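Local coordinates for CglIIR protein (Corynebacterium glutamicum, PDB 6F1S) that serves as the H subunit of the CglI restriction endonuclease, probably an NTP-driven DEAD-Z1 helicase-like motor, here its C-terminal domain, at residues T113-A116 / L117-E121. Sequence-based numbering, arbitrary orientation.
Sequences TDQA and LSRAE
Thr113 to Ala120 wind as one continuous alpha helix, in which the amides of Leu117, Ser118, Arg119 and Ala120 bond to the carbonyls four residues earlier; Arg119 N, for instance, sits 3.0 Å from Gln115 O with an N-H...O angle of 159°. Ser118 then turns its hydroxyl back onto the preceding turn. With chi1 at 64°, the hydroxyl lies between its own backbone N and carbonyl carbon. Ser118 OG is then 2.9 Å from Gln115 O and 3.1 Å from Asp114 O. The single proton could go to either carbonyl, and the oxygen also has a hydrogen bond with Asn21 ND2, so this buried hydroxyl does not lack polar partners.

On the solvent side, Gln115 and Arg119 meet one turn apart. The glutamine chain bends at chi2 and carries Gln115 OE1 over one face of the guanidinium, toward its rim, 3.5 Å from Arg119 NH1. The amide and guanidinium planes are 39° apart, and the oxygen meets the flat side of the group instead of lining up with an N-H. The aliphatic part of the arginine also follows the backbone, Arg119 CG lying 3.3 Å from Gln115 O.

Asp114 and Leu117 extend alongside each other from the same flank of the helix, with Leu117 CD1 3.9 Å from Asp114 OD1. That carboxylate forms a salt bridge with Arg97, while Leu117 packs on Arg93 and Arg97 of strand 92-100 and on Leu126 of strand 126-132. Past the helix end, Glu121 pairs with Arg93. Helix 112-120 is thus the connection of a beta-alpha-beta unit, lying against the two parallel strands it links, 92-100 and 126-132.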
loop_
_atom_site.group_PDB
_atom_site.type_symbol
_atom_site.label_atom_id
_atom_site.label_comp_id
_atom_site.label_asym_id
_atom_site.label_seq_id
_atom_site.Cartn_x
_atom_site.Cartn_y
_atom_site.Cartn_z
ATOM N N THR A 113 12.177 -5.147 -8.539
ATOM C CA THR A 113 12.744 -5.485 -7.233
ATOM C C THR A 113 11.656 -5.822 -6.214
ATOM O O THR A 113 11.783 -6.779 -5.454
ATOM C CB THR A 113 13.610 -4.329 -6.689
ATOM O OG1 THR A 113 14.745 -4.149 -7.540
ATOM C CG2 THR A 113 14.087 -4.622 -5.271
ATOM N N ASP A 114 10.582 -5.042 -6.205
ATOM C CA ASP A 114 9.500 -5.276 -5.253
ATOM C C ASP A 114 8.612 -6.471 -5.647
ATOM O O ASP A 114 7.983 -7.092 -4.784
ATOM C CB ASP A 114 8.667 -4.001 -5.083
ATOM C CG ASP A 114 9.406 -2.931 -4.285
ATOM O OD1 ASP A 114 10.162 -3.313 -3.374
ATOM O OD2 ASP A 114 9.245 -1.722 -4.567
ATOM N N GLN A 115 8.574 -6.793 -6.942
ATOM C CA GLN A 115 7.943 -8.026 -7.410
ATOM C C GLN A 115 8.629 -9.225 -6.751
ATOM O O GLN A 115 7.972 -10.068 -6.134
ATOM C CB GLN A 115 8.017 -8.152 -8.936
ATOM C CG GLN A 115 6.787 -7.648 -9.701
ATOM C CD GLN A 115 5.528 -8.467 -9.432
ATOM O OE1 GLN A 115 5.590 -9.587 -8.927
ATOM N NE2 GLN A 115 4.379 -7.898 -9.760
ATOM N N ALA A 116 9.955 -9.282 -6.873
ATOM C CA ALA A 116 10.734 -10.383 -6.313
ATOM C C ALA A 116 10.625 -10.393 -4.798
ATOM O O ALA A 116 10.524 -11.458 -4.194
ATOM C CB ALA A 116 12.200 -10.287 -6.747
ATOM N N LEU A 117 10.657 -9.206 -4.193
ATOM C CA LEU A 117 10.520 -9.072 -2.744
ATOM C C LEU A 117 9.225 -9.717 -2.278
ATOM O O LEU A 117 9.226 -10.534 -1.358
ATOM C CB LEU A 117 10.563 -7.596 -2.323
ATOM C CG LEU A 117 10.634 -7.244 -0.829
ATOM C CD1 LEU A 117 11.242 -5.866 -0.639
ATOM C CD2 LEU A 117 9.270 -7.307 -0.136
ATOM N N SER A 118 8.120 -9.356 -2.925
ATOM C CA SER A 118 6.810 -9.827 -2.497
ATOM C C SER A 118 6.635 -11.319 -2.762
ATOM O O SER A 118 6.002 -12.018 -1.975
ATOM C CB SER A 118 5.696 -9.028 -3.185
ATOM O OG SER A 118 5.699 -9.225 -4.587
ATOM N N ARG A 119 7.200 -11.813 -3.856
ATOM C CA ARG A 119 7.133 -13.241 -4.116
ATOM C C ARG A 119 7.904 -14.018 -3.047
ATOM O O ARG A 119 7.490 -15.101 -2.639
ATOM C CB ARG A 119 7.665 -13.567 -5.512
ATOM C CG ARG A 119 6.743 -13.112 -6.630
ATOM C CD ARG A 119 7.123 -13.759 -7.950
ATOM N NE ARG A 119 6.065 -13.639 -8.950
ATOM C CZ ARG A 119 6.173 -12.946 -10.080
ATOM N NH1 ARG A 119 7.304 -12.311 -10.363
ATOM N NH2 ARG A 119 5.153 -12.896 -10.930
ATOM N N ALA A 120 9.009 -13.449 -2.578
ATOM C CA ALA A 120 9.836 -14.114 -1.579
ATOM C C ALA A 120 9.225 -14.079 -0.175
ATOM O O ALA A 120 9.591 -14.885 0.679
ATOM C CB ALA A 120 11.232 -13.498 -1.556
ATOM N N GLU A 121 8.304 -13.150 0.068
ATOM C CA GLU A 121 7.681 -13.040 1.390
ATOM C C GLU A 121 6.467 -13.947 1.500
ATOM O O GLU A 121 5.426 -13.668 0.916
ATOM C CB GLU A 121 7.280 -11.596 1.686
ATOM C CG GLU A 121 6.598 -11.407 3.034
ATOM C CD GLU A 121 7.427 -11.945 4.187
ATOM O OE1 GLU A 121 6.971 -12.901 4.850
ATOM O OE2 GLU A 121 8.533 -11.413 4.431
#